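PDB 3QLI: coenzyme A transferase from Yersinia pestis, which probably transfers coenzyme A between carboxylic acids, acetate among them, and binds coenzyme A as part of that reaction. Local coordinates for residues K25-E30 against A201-H206; E50-L55 against I177-R182; Q328-V333 against A372-R377; V332-A337 against L364-G369. All coordinates share one frame; numbering follows the deposited sequence.

How the interactions relate
From the N terminus, the segment 25-30 pairs in interaction 1 with 201-206, closing a long loop that takes in all the strands of the N-terminal parallel sheet except the last, 201-204, to which it attaches. Interaction 2 lies within this loop: the start of helix 52-63 meets strand 175-180, the neighbour of 201-204, and the two contacts touch through backbone bonds between these strands. Interactions 3 and 4 follow both in sequence, in the second sheet, on the opposite side of the chain's centre. They start from the same strand, 332-337. Interaction 4 joins it to helix 363-372, and interaction 3 closes the wider loop, at the turn leading into strand 377-381.

Interaction 1 (K25-E30 against A201-H206); sequences KLTTPE and AIVENH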
loop_
_atom_site.group_PDB
_atom_site.type_symbol
_atom_site.label_atom_id
_atom_site.label_comp_id
_atom_site.label_asym_id
_atom_site.label_seq_id
_atom_site.Cartn_x
_atom_site.Cartn_y
_atom_site.Cartn_z
ATOM N N LYS A 25 -13.820 -41.404 -10.038
ATOM C CA LYS A 25 -13.907 -40.218 -9.176
ATOM C C LYS A 25 -15.316 -39.663 -8.995
ATOM O O LYS A 25 -15.582 -38.940 -8.028
ATOM C CB LYS A 25 -12.995 -39.108 -9.723
ATOM C CG LYS A 25 -11.504 -39.410 -9.611
ATOM C CD LYS A 25 -10.706 -38.507 -10.541
ATOM C CE LYS A 25 -9.262 -38.977 -10.687
ATOM N NZ LYS A 25 -8.455 -38.779 -9.465
ATOM N N LEU A 26 -16.207 -39.974 -9.931
ATOM C CA LEU A 26 -17.557 -39.447 -9.909
ATOM C C LEU A 26 -18.321 -40.038 -8.726
ATOM O O LEU A 26 -18.290 -41.252 -8.512
ATOM C CB LEU A 26 -18.288 -39.780 -11.221
ATOM C CG LEU A 26 -19.740 -39.304 -11.338
ATOM C CD1 LEU A 26 -19.839 -37.775 -11.371
ATOM C CD2 LEU A 26 -20.426 -39.905 -12.575
ATOM N N THR A 27 -19.009 -39.186 -7.971
ATOM C CA THR A 27 -19.752 -39.645 -6.800
ATOM C C THR A 27 -20.934 -38.728 -6.474
ATOM O O THR A 27 -21.275 -37.839 -7.259
ATOM C CB THR A 27 -18.809 -39.790 -5.598
ATOM O OG1 THR A 27 -19.458 -40.525 -4.550
ATOM C CG2 THR A 27 -18.365 -38.417 -5.100
ATOM N N THR A 28 -21.585 -38.948 -5.334
ATOM C CA THR A 28 -22.672 -38.058 -4.940
ATOM C C THR A 28 -22.115 -36.946 -4.069
ATOM O O THR A 28 -21.084 -37.124 -3.423
ATOM C CB THR A 28 -23.752 -38.790 -4.145
ATOM O OG1 THR A 28 -23.173 -39.306 -2.941
ATOM C CG2 THR A 28 -24.351 -39.942 -4.987
ATOM N N PRO A 29 -22.797 -35.800 -4.041
ATOM C CA PRO A 29 -22.372 -34.728 -3.133
ATOM C C PRO A 29 -22.230 -35.217 -1.690
ATOM O O PRO A 29 -21.242 -34.897 -1.035
ATOM C CB PRO A 29 -23.496 -33.701 -3.264
ATOM C CG PRO A 29 -23.975 -33.884 -4.691
ATOM C CD PRO A 29 -23.921 -35.388 -4.901
ATOM N N GLU A 30 -23.186 -36.002 -1.203
ATOM C CA GLU A 30 -23.077 -36.526 0.160
ATOM C C GLU A 30 -21.785 -37.331 0.371
ATOM O O GLU A 30 -21.072 -37.136 1.362
ATOM C CB GLU A 30 -24.310 -37.374 0.530
ATOM C CG GLU A 30 -24.220 -37.981 1.928
ATOM C CD GLU A 30 -25.454 -38.793 2.313
ATOM O OE1 GLU A 30 -26.543 -38.567 1.739
ATOM O OE2 GLU A 30 -25.330 -39.662 3.198
ATOM N N ALA A 201 -12.190 -35.814 -6.454
ATOM C CA ALA A 201 -13.559 -36.303 -6.560
ATOM C C ALA A 201 -14.401 -35.361 -7.391
ATOM O O ALA A 201 -14.130 -34.154 -7.448
ATOM C CB ALA A 201 -14.174 -36.490 -5.173
ATOM N N ILE A 202 -15.433 -35.921 -8.019
ATOM C CA ILE A 202 -16.290 -35.190 -8.945
ATOM C C ILE A 202 -17.768 -35.408 -8.639
ATOM O O ILE A 202 -18.200 -36.546 -8.428
ATOM C CB ILE A 202 -16.061 -35.691 -10.382
ATOM C CG1 ILE A 202 -14.576 -35.587 -10.748
ATOM C CG2 ILE A 202 -16.973 -34.943 -11.367
ATOM C CD1 ILE A 202 -14.177 -36.465 -11.947
ATOM N N VAL A 203 -18.538 -34.327 -8.603
ATOM C CA VAL A 203 -19.996 -34.443 -8.631
ATOM C C VAL A 203 -20.489 -33.618 -9.807
ATOM O O VAL A 203 -19.742 -32.788 -10.336
ATOM C CB VAL A 203 -20.665 -33.958 -7.319
ATOM C CG1 VAL A 203 -20.089 -34.710 -6.120
ATOM C CG2 VAL A 203 -20.501 -32.435 -7.137
ATOM N N GLU A 204 -21.732 -33.856 -10.223
ATOM C CA GLU A 204 -22.321 -33.150 -11.364
ATOM C C GLU A 204 -23.619 -32.495 -10.936
ATOM O O GLU A 204 -24.482 -33.138 -10.323
ATOM C CB GLU A 204 -22.598 -34.112 -12.525
ATOM C CG GLU A 204 -21.341 -34.746 -13.118
ATOM C CD GLU A 204 -21.623 -35.920 -14.060
ATOM O OE1 GLU A 204 -22.672 -36.591 -13.921
ATOM O OE2 GLU A 204 -20.774 -36.187 -14.935
ATOM N N ASN A 205 -23.751 -31.216 -11.258
ATOM C CA ASN A 205 -24.931 -30.437 -10.907
ATOM C C ASN A 205 -25.097 -29.301 -11.899
ATOM O O ASN A 205 -24.450 -28.253 -11.769
ATOM C CB ASN A 205 -24.823 -29.865 -9.488
ATOM C CG ASN A 205 -26.120 -29.219 -9.026
ATOM O OD1 ASN A 205 -27.193 -29.797 -9.185
ATOM N ND2 ASN A 205 -26.030 -28.015 -8.466
ATOM N N HIS A 206 -25.967 -29.507 -12.884
ATOM C CA HIS A 206 -26.173 -28.526 -13.958
ATOM C C HIS A 206 -27.287 -27.560 -13.622
ATOM O O HIS A 206 -28.464 -27.915 -13.700
ATOM C CB HIS A 206 -26.494 -29.246 -15.268
ATOM C CG HIS A 206 -25.527 -30.340 -15.600
ATOM N ND1 HIS A 206 -24.221 -30.089 -15.964
ATOM C CD2 HIS A 206 -25.674 -31.686 -15.623
ATOM C CE1 HIS A 206 -23.601 -31.234 -16.193
ATOM N NE2 HIS A 206 -24.461 -32.219 -15.993
HETATM O O HOH W 1 -22.868 -36.291 -9.092
#
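Leu26 and Ile202 form a single beta bridge, their CA atoms 4.5 Å apart, and both backbone polar groups of Ile202 are used in it. Its N-H donates to Lys25 O (N to O 3.0 Å), and its O accepts from Thr27 N at 2.8 Å. Farther along, a water joins Thr27 O to Glu204 N, donating to the first and accepting from the second.

The side-chain contacts fall on two sides of the bridge. On one, CB of Lys25 lies 3.7 Å from Ile202 CD1, and Leu26 reaches forward with CD1. That methyl sits 4.0 Å from Ile202 CG2 and packs against the carboxyl group of Glu204, 3.7 Å from its CD, the leucine and glutamate side chains crossing at about a right angle. On the other, Val203 CG1, anti to its own carbonyl carbon (chi1 -56°), lies under the chain as it turns into helix 29-32, 3.6 Å from Pro29 N.

The charged ends turn to other partners: Lys25 NZ bonds to Val199 O and Glu204 OE2 to Tyr22 OH, while Thr28 caps the helix through OG1 and Glu31 N.

Strand 201-204 is the outermost of its parallel sheet within the chain, with strand 175-180 on its other flank. The directions of the touching parts differ by 60°, consistent with direct pairing at Ile202 and a bridging water at Glu204. The edge of the sheet is thus met by a polar core of two backbone bonds and a water, flanked by largely aliphatic packing.

Interaction 2 (E50-L55 against I177-R182); sequences EPPALL and IVEVNR
Glu179 projects from parallel strand 175-180 of the Rossmann-like N-terminal domain, and its carboxylate accepts two backbone N-H groups of the first turn of helix 52-63, which packs over the sheet. The side chain is stretched out: CG is anti to the backbone N (chi1 177°) and the chain stays extended at chi2 (160°), which carries CD to the helix end. Both oxygens accept backbone N-H groups. OE2 uses its syn lone pair for Ala53 N, at 3.0 Å, and OE1 is met by Leu54 N at 2.9 Å, also on the syn side but 18° out of the carboxylate plane. OE2 has a second donor in Asn205 ND2. Held this way in a buried place, the carboxylate is probably stabilised as an anion by the helix end.

Carbon closes in around it. Pro51 CB lies 3.3 Å from OE1 of Glu179, while the Pro52 ring crosses the Glu179 side chain obliquely and touches OE2 with CG and CD. Leu54 runs past Glu179 in the opposite direction, its CG 3.4 Å from Glu179 OE1. Farther out, Leu54 CD1 rests 3.7 Å from Ile177 CG2.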
loop_
_atom_site.group_PDB
_atom_site.type_symbol
_atom_site.label_atom_id
_atom_site.label_comp_id
_atom_site.label_asym_id
_atom_site.label_seq_id
_atom_site.Cartn_x
_atom_site.Cartn_y
_atom_site.Cartn_z
ATOM N N GLU A 50 -18.798 -20.758 -6.144
ATOM C CA GLU A 50 -19.202 -21.578 -5.000
ATOM C C GLU A 50 -20.066 -22.716 -5.534
ATOM O O GLU A 50 -20.953 -22.491 -6.354
ATOM C CB GLU A 50 -19.978 -20.736 -3.981
ATOM C CG GLU A 50 -19.209 -19.527 -3.448
ATOM C CD GLU A 50 -20.033 -18.658 -2.510
ATOM O OE1 GLU A 50 -21.276 -18.755 -2.534
ATOM O OE2 GLU A 50 -19.435 -17.870 -1.749
ATOM N N PRO A 51 -19.809 -23.940 -5.075
ATOM C CA PRO A 51 -20.523 -25.108 -5.614
ATOM C C PRO A 51 -21.783 -25.497 -4.813
ATOM O O PRO A 51 -21.664 -26.017 -3.711
ATOM C CB PRO A 51 -19.457 -26.213 -5.561
ATOM C CG PRO A 51 -18.602 -25.835 -4.394
ATOM C CD PRO A 51 -18.624 -24.325 -4.288
ATOM N N PRO A 52 -22.979 -25.244 -5.372
ATOM C CA PRO A 52 -24.216 -25.396 -4.590
ATOM C C PRO A 52 -24.508 -26.806 -4.100
ATOM O O PRO A 52 -24.992 -26.942 -2.983
ATOM C CB PRO A 52 -25.320 -24.937 -5.562
ATOM C CG PRO A 52 -24.688 -25.023 -6.938
ATOM C CD PRO A 52 -23.243 -24.652 -6.698
ATOM N N ALA A 53 -24.233 -27.831 -4.892
ATOM C CA ALA A 53 -24.560 -29.184 -4.447
ATOM C C ALA A 53 -23.609 -29.655 -3.345
ATOM O O ALA A 53 -24.027 -30.291 -2.364
ATOM C CB ALA A 53 -24.569 -30.160 -5.627
ATOM N N LEU A 54 -22.330 -29.329 -3.501
ATOM C CA LEU A 54 -21.321 -29.678 -2.500
ATOM C C LEU A 54 -21.578 -28.910 -1.211
ATOM O O LEU A 54 -21.472 -29.469 -0.124
ATOM C CB LEU A 54 -19.899 -29.392 -3.021
ATOM C CG LEU A 54 -19.413 -30.309 -4.148
ATOM C CD1 LEU A 54 -18.058 -29.839 -4.710
ATOM C CD2 LEU A 54 -19.312 -31.766 -3.671
ATOM N N LEU A 55 -21.916 -27.634 -1.324
ATOM C CA LEU A 55 -22.161 -26.828 -0.130
ATOM C C LEU A 55 -23.449 -27.242 0.592
ATOM O O LEU A 55 -23.514 -27.214 1.824
ATOM C CB LEU A 55 -22.179 -25.338 -0.468
ATOM C CG LEU A 55 -20.801 -24.812 -0.896
ATOM C CD1 LEU A 55 -20.906 -23.345 -1.277
ATOM C CD2 LEU A 55 -19.743 -25.011 0.194
ATOM N N ILE A 177 -12.082 -31.038 -4.799
ATOM C CA ILE A 177 -13.363 -31.635 -5.173
ATOM C C ILE A 177 -14.065 -30.699 -6.140
ATOM O O ILE A 177 -14.260 -29.521 -5.823
ATOM C CB ILE A 177 -14.281 -31.792 -3.941
ATOM C CG1 ILE A 177 -13.536 -32.511 -2.813
ATOM C CG2 ILE A 177 -15.587 -32.505 -4.324
ATOM C CD1 ILE A 177 -14.363 -32.661 -1.535
ATOM N N VAL A 178 -14.448 -31.197 -7.318
ATOM C CA VAL A 178 -15.108 -30.326 -8.292
ATOM C C VAL A 178 -16.592 -30.636 -8.456
ATOM O O VAL A 178 -17.037 -31.772 -8.284
ATOM C CB VAL A 178 -14.436 -30.383 -9.676
ATOM C CG1 VAL A 178 -12.949 -30.081 -9.558
ATOM C CG2 VAL A 178 -14.668 -31.736 -10.317
ATOM N N GLU A 179 -17.346 -29.600 -8.791
ATOM C CA GLU A 179 -18.743 -29.738 -9.146
ATOM C C GLU A 179 -18.881 -29.312 -10.603
ATOM O O GLU A 179 -18.792 -28.124 -10.932
ATOM C CB GLU A 179 -19.600 -28.866 -8.231
ATOM C CG GLU A 179 -21.094 -28.874 -8.561
ATOM C CD GLU A 179 -21.934 -28.422 -7.377
ATOM O OE1 GLU A 179 -21.509 -28.683 -6.225
ATOM O OE2 GLU A 179 -23.011 -27.814 -7.585
ATOM N N VAL A 180 -19.059 -30.302 -11.471
ATOM C CA VAL A 180 -19.201 -30.087 -12.898
ATOM C C VAL A 180 -20.563 -29.460 -13.186
ATOM O O VAL A 180 -21.597 -29.907 -12.671
ATOM C CB VAL A 180 -19.049 -31.425 -13.675
ATOM C CG1 VAL A 180 -19.549 -31.290 -15.131
ATOM C CG2 VAL A 180 -17.605 -31.913 -13.625
ATOM N N ASN A 181 -20.559 -28.416 -14.000
ATOM C CA ASN A 181 -21.784 -27.698 -14.334
ATOM C C ASN A 181 -21.690 -27.221 -15.767
ATOM O O ASN A 181 -20.816 -26.421 -16.092
ATOM C CB ASN A 181 -21.946 -26.503 -13.389
ATOM C CG ASN A 181 -23.236 -25.754 -13.605
ATOM O OD1 ASN A 181 -24.000 -26.063 -14.517
ATOM N ND2 ASN A 181 -23.497 -24.771 -12.759
ATOM N N ARG A 182 -22.576 -27.703 -16.637
ATOM C CA ARG A 182 -22.486 -27.332 -18.051
ATOM C C ARG A 182 -22.758 -25.843 -18.247
ATOM O O ARG A 182 -22.443 -25.279 -19.298
ATOM C CB ARG A 182 -23.419 -28.187 -18.921
ATOM C CG ARG A 182 -24.884 -27.995 -18.616
ATOM C CD ARG A 182 -25.786 -28.706 -19.635
ATOM N NE ARG A 182 -27.133 -28.143 -19.589
ATOM C CZ ARG A 182 -28.142 -28.661 -18.894
ATOM N NH1 ARG A 182 -27.972 -29.780 -18.199
ATOM N NH2 ARG A 182 -29.330 -28.065 -18.907
#

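Interaction 3 (Q328-V333 against A372-R377); sequences QNDNVV and ASKGGR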
loop_
_atom_site.group_PDB
_atom_site.type_symbol
_atom_site.label_atom_id
_atom_site.label_comp_id
_atom_site.label_asym_id
_atom_site.label_seq_id
_atom_site.Cartn_x
_atom_site.Cartn_y
_atom_site.Cartn_z
ATOM N N GLN A 328 2.713 -1.854 -15.963
ATOM C CA GLN A 328 3.470 -2.101 -17.199
ATOM C C GLN A 328 2.665 -1.788 -18.453
ATOM O O GLN A 328 3.228 -1.564 -19.523
ATOM C CB GLN A 328 4.003 -3.532 -17.250
ATOM C CG GLN A 328 4.832 -3.927 -16.014
ATOM C CD GLN A 328 5.954 -2.956 -15.726
ATOM O OE1 GLN A 328 6.786 -2.684 -16.593
ATOM N NE2 GLN A 328 5.983 -2.411 -14.495
ATOM N N ASN A 329 1.345 -1.777 -18.326
ATOM C CA ASN A 329 0.510 -1.318 -19.426
ATOM C C ASN A 329 0.379 0.198 -19.357
ATOM O O ASN A 329 0.191 0.753 -18.279
ATOM C CB ASN A 329 -0.859 -2.004 -19.406
ATOM C CG ASN A 329 -0.770 -3.489 -19.738
ATOM O OD1 ASN A 329 -0.038 -3.879 -20.647
ATOM N ND2 ASN A 329 -1.509 -4.322 -18.998
ATOM N N ASP A 330 0.518 0.865 -20.507
ATOM C CA ASP A 330 0.402 2.314 -20.574
ATOM C C ASP A 330 -1.057 2.733 -20.508
ATOM O O ASP A 330 -1.947 1.971 -20.914
ATOM C CB ASP A 330 0.984 2.836 -21.888
ATOM C CG ASP A 330 2.503 2.769 -21.935
ATOM O OD1 ASP A 330 3.132 2.264 -20.980
ATOM O OD2 ASP A 330 3.067 3.220 -22.953
ATOM N N ASN A 331 -1.299 3.944 -20.005
ATOM C CA ASN A 331 -2.627 4.537 -20.044
ATOM C C ASN A 331 -3.659 3.701 -19.304
ATOM O O ASN A 331 -4.810 3.628 -19.712
ATOM C CB ASN A 331 -3.071 4.769 -21.499
ATOM C CG ASN A 331 -2.127 5.705 -22.255
ATOM O OD1 ASN A 331 -1.859 6.823 -21.818
ATOM N ND2 ASN A 331 -1.608 5.236 -23.378
ATOM N N VAL A 332 -3.246 3.071 -18.212
ATOM C CA VAL A 332 -4.208 2.394 -17.358
ATOM C C VAL A 332 -5.226 3.405 -16.853
ATOM O O VAL A 332 -4.871 4.526 -16.465
ATOM C CB VAL A 332 -3.520 1.720 -16.153
ATOM C CG1 VAL A 332 -4.563 1.208 -15.152
ATOM C CG2 VAL A 332 -2.623 0.578 -16.637
ATOM N N VAL A 333 -6.501 3.032 -16.895
ATOM C CA VAL A 333 -7.508 3.802 -16.182
ATOM C C VAL A 333 -8.226 2.863 -15.235
ATOM O O VAL A 333 -8.855 1.903 -15.671
ATOM C CB VAL A 333 -8.527 4.474 -17.107
ATOM C CG1 VAL A 333 -9.563 5.210 -16.270
ATOM C CG2 VAL A 333 -7.818 5.447 -18.070
ATOM N N ALA A 372 1.040 4.442 -11.227
ATOM C CA ALA A 372 2.386 4.072 -11.679
ATOM C C ALA A 372 2.483 3.898 -13.203
ATOM O O ALA A 372 3.559 4.034 -13.792
ATOM C CB ALA A 372 2.860 2.792 -10.960
ATOM N N SER A 373 1.358 3.561 -13.832
ATOM C CA SER A 373 1.300 3.375 -15.274
ATOM C C SER A 373 1.670 4.668 -15.994
ATOM O O SER A 373 1.245 5.752 -15.592
ATOM C CB SER A 373 -0.126 2.986 -15.681
ATOM O OG SER A 373 -0.287 3.036 -17.086
ATOM N N LYS A 374 2.439 4.558 -17.068
ATOM C CA LYS A 374 2.713 5.732 -17.909
ATOM C C LYS A 374 1.434 6.268 -18.566
ATOM O O LYS A 374 0.815 5.596 -19.387
ATOM C CB LYS A 374 3.759 5.400 -18.968
ATOM C CG LYS A 374 4.214 6.614 -19.755
ATOM C CD LYS A 374 5.180 6.228 -20.868
ATOM C CE LYS A 374 5.006 7.156 -22.068
ATOM N NZ LYS A 374 3.581 7.161 -22.522
ATOM N N GLY A 375 1.044 7.483 -18.196
ATOM C CA GLY A 375 -0.203 8.070 -18.665
ATOM C C GLY A 375 -1.417 7.553 -17.888
ATOM O O GLY A 375 -2.555 7.817 -18.263
ATOM N N GLY A 376 -1.172 6.815 -16.807
ATOM C CA GLY A 376 -2.241 6.176 -16.047
ATOM C C GLY A 376 -3.018 7.125 -15.148
ATOM O O GLY A 376 -2.488 8.154 -14.698
ATOM N N ARG A 377 -4.281 6.784 -14.888
ATOM C CA ARG A 377 -5.112 7.537 -13.952
ATOM C C ARG A 377 -5.928 6.593 -13.080
ATOM O O ARG A 377 -6.566 5.665 -13.589
ATOM C CB ARG A 377 -6.093 8.458 -14.698
ATOM C CG ARG A 377 -5.445 9.547 -15.534
ATOM C CD ARG A 377 -6.490 10.490 -16.152
ATOM N NE ARG A 377 -5.825 11.557 -16.904
ATOM C CZ ARG A 377 -6.129 11.917 -18.147
ATOM N NH1 ARG A 377 -7.119 11.318 -18.803
ATOM N NH2 ARG A 377 -5.440 12.890 -18.734
HETATM O O HOH W 2 3.376 2.067 -18.224
HETATM O O HOH W 3 -3.152 9.475 -20.284
HETATM O O HOH W 4 0.786 7.912 -22.165
#
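The carboxylate of Asp330 lies obliquely across the side chain of Lys374, with OD1 3.8 Å from Lys374 CB and OD2 4.0 Å from Lys374 NZ, a long salt bridge. A water that accepts from Lys374 N lies within hydrogen-bonding distance of Asp330 OD1. The carboxamide of Asn331 turns its OD1 to Gly375, 3.8 Å from Gly375 CA, and another water donates to Gly375 O and weakly to this OD1. Among the flat peptide groups, the Asn329 carbonyl is met in its plane by Ser373 OG, which donates at 2.6 Å with a C=O...O angle of 145°, whereas Asn331 N donates to Lys374 O at 2.8 Å.

Ser373 is the buried pivot. OG stands anti to the backbone N (chi1 169°), where it gives its proton to Asn329 O and accepts Val332 N at 3.2 Å, with Val332 CG2 packed against it. Ser373 to Gly376 form a type II beta turn, in which Gly375 takes the positive phi (80°).

Beyond the turn, Arg377 N donates to Val332 O at 2.8 Å and Val333 forms a parallel bridge with Arg377. Helix 363-372 thus ends directly before the turn, and strand 377-381 starts beside strand 332-337 in a beta-alpha-beta unit. On its other flank strand 332-337 pairs with 237-240, through backbone bonds to Cys237, and Arg377 NH1 reaches Leu231 O.

Interaction 4 (V332-A337 against L364-G369); sequences VVSINA and LDFVRG
Ser334 and Phe366 make the nearest approach between a strand and the helix of a beta-alpha-beta unit in the Rossmann-like C-terminal domain. Strand 332-337 and helix 363-372 run roughly antiparallel, their local axes at 148° and 8.2 Å apart. Arg368, which takes no part against the strand, instead meets Leu364 of the second subunit.

Ser334 points at the helix. Its OG is anti to the backbone N (chi1 164°) and ends 3.5 Å from Phe366 CB, while Ser334 CB faces the helix backbone, 3.7 Å from Phe366 O. The phenylalanine meets the strand chiefly by that CB. Its CB is directed at the strand, but CG at chi1 -86° starts the ring on a path away from it, toward Gln239, His262 and Asn321. The serine hydroxyl sits oblique to the ring. This course also brings the Phe366 side chain to about 4 Å from that of Glu264, the residue seen covalently joined to coenzyme A.

Two residues along the strand, Asn336 points the same way and presents its amide nitrogen: ND2 is 4.3 Å from Phe366 CB and 4.4 Å from Val367 CG2. The contact across is van der Waals only. Ser334 OG and Asn336 OD1 are instead both hydrogen-bonded to one side chain of the neighbouring strand 237-240, that of Gln239, whose OE1 bonds Ser334 OG and whose NE2 bonds Asn336 OD1.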
loop_
_atom_site.group_PDB
_atom_site.type_symbol
_atom_site.label_atom_id
_atom_site.label_comp_id
_atom_site.label_asym_id
_atom_site.label_seq_id
_atom_site.Cartn_x
_atom_site.Cartn_y
_atom_site.Cartn_z
ATOM N N VAL A 332 -3.246 3.071 -18.212
ATOM C CA VAL A 332 -4.208 2.394 -17.358
ATOM C C VAL A 332 -5.226 3.405 -16.853
ATOM O O VAL A 332 -4.871 4.526 -16.465
ATOM C CB VAL A 332 -3.520 1.720 -16.153
ATOM C CG1 VAL A 332 -4.563 1.208 -15.152
ATOM C CG2 VAL A 332 -2.623 0.578 -16.637
ATOM N N VAL A 333 -6.501 3.032 -16.895
ATOM C CA VAL A 333 -7.508 3.802 -16.182
ATOM C C VAL A 333 -8.226 2.863 -15.235
ATOM O O VAL A 333 -8.855 1.903 -15.671
ATOM C CB VAL A 333 -8.527 4.474 -17.107
ATOM C CG1 VAL A 333 -9.563 5.210 -16.270
ATOM C CG2 VAL A 333 -7.818 5.447 -18.070
ATOM N N SER A 334 -8.080 3.131 -13.938
ATOM C CA SER A 334 -8.749 2.369 -12.892
ATOM C C SER A 334 -9.964 3.150 -12.423
ATOM O O SER A 334 -9.840 4.305 -12.018
ATOM C CB SER A 334 -7.806 2.155 -11.712
ATOM O OG SER A 334 -8.536 1.747 -10.560
ATOM N N ILE A 335 -11.137 2.525 -12.491
ATOM C CA ILE A 335 -12.370 3.173 -12.067
ATOM C C ILE A 335 -13.009 2.377 -10.943
ATOM O O ILE A 335 -13.517 1.276 -11.156
ATOM C CB ILE A 335 -13.359 3.301 -13.244
ATOM C CG1 ILE A 335 -12.735 4.134 -14.370
ATOM C CG2 ILE A 335 -14.695 3.905 -12.772
ATOM C CD1 ILE A 335 -13.338 3.875 -15.757
ATOM N N ASN A 336 -12.947 2.933 -9.739
ATOM C CA ASN A 336 -13.485 2.298 -8.542
ATOM C C ASN A 336 -14.510 3.198 -7.871
ATOM O O ASN A 336 -14.469 4.406 -8.027
ATOM C CB ASN A 336 -12.364 2.006 -7.559
ATOM C CG ASN A 336 -11.475 0.878 -8.020
ATOM O OD1 ASN A 336 -11.960 -0.206 -8.326
ATOM N ND2 ASN A 336 -10.175 1.130 -8.087
ATOM N N ALA A 337 -15.416 2.603 -7.106
ATOM C CA ALA A 337 -16.436 3.373 -6.414
ATOM C C ALA A 337 -16.086 3.443 -4.935
ATOM O O ALA A 337 -15.297 2.648 -4.451
ATOM C CB ALA A 337 -17.794 2.713 -6.610
ATOM N N LEU A 364 -7.168 -0.719 -3.699
ATOM C CA LEU A 364 -5.914 0.003 -3.550
ATOM C C LEU A 364 -4.825 -0.509 -4.496
ATOM O O LEU A 364 -3.963 0.256 -4.914
ATOM C CB LEU A 364 -5.434 -0.018 -2.093
ATOM C CG LEU A 364 -4.203 0.831 -1.769
ATOM C CD1 LEU A 364 -4.401 2.312 -2.166
ATOM C CD2 LEU A 364 -3.897 0.719 -0.293
ATOM N N ASP A 365 -4.838 -1.803 -4.814
ATOM C CA ASP A 365 -3.889 -2.345 -5.788
ATOM C C ASP A 365 -3.958 -1.559 -7.096
ATOM O O ASP A 365 -2.941 -1.242 -7.700
ATOM C CB ASP A 365 -4.192 -3.809 -6.108
ATOM C CG ASP A 365 -4.137 -4.697 -4.878
ATOM O OD1 ASP A 365 -3.342 -4.394 -3.969
ATOM O OD2 ASP A 365 -4.902 -5.677 -4.826
ATOM N N PHE A 366 -5.177 -1.267 -7.533
ATOM C CA PHE A 366 -5.368 -0.588 -8.808
ATOM C C PHE A 366 -5.192 0.929 -8.693
ATOM O O PHE A 366 -4.774 1.579 -9.647
ATOM C CB PHE A 366 -6.715 -0.987 -9.426
ATOM C CG PHE A 366 -6.623 -2.254 -10.241
ATOM C CD1 PHE A 366 -6.222 -2.198 -11.568
ATOM C CD2 PHE A 366 -6.843 -3.497 -9.659
ATOM C CE1 PHE A 366 -6.078 -3.350 -12.315
ATOM C CE2 PHE A 366 -6.707 -4.668 -10.412
ATOM C CZ PHE A 366 -6.329 -4.589 -11.738
ATOM N N VAL A 367 -5.503 1.489 -7.529
ATOM C CA VAL A 367 -5.187 2.898 -7.272
ATOM C C VAL A 367 -3.675 3.103 -7.441
ATOM O O VAL A 367 -3.224 4.034 -8.119
ATOM C CB VAL A 367 -5.637 3.325 -5.839
ATOM C CG1 VAL A 367 -5.063 4.695 -5.463
ATOM C CG2 VAL A 367 -7.159 3.330 -5.729
ATOM N N ARG A 368 -2.893 2.218 -6.830
ATOM C CA ARG A 368 -1.433 2.281 -6.924
ATOM C C ARG A 368 -0.925 1.971 -8.327
ATOM O O ARG A 368 -0.057 2.660 -8.856
ATOM C CB ARG A 368 -0.810 1.281 -5.945
ATOM C CG ARG A 368 -1.032 1.595 -4.472
ATOM C CD ARG A 368 -0.662 0.351 -3.622
ATOM N NE ARG A 368 -0.425 0.651 -2.211
ATOM C CZ ARG A 368 -0.421 -0.269 -1.241
ATOM N NH1 ARG A 368 -0.668 -1.540 -1.538
ATOM N NH2 ARG A 368 -0.179 0.074 0.028
ATOM N N GLY A 369 -1.437 0.899 -8.919
ATOM C CA GLY A 369 -0.978 0.468 -10.225
ATOM C C GLY A 369 -1.303 1.466 -11.325
ATOM O O GLY A 369 -0.463 1.738 -12.187
#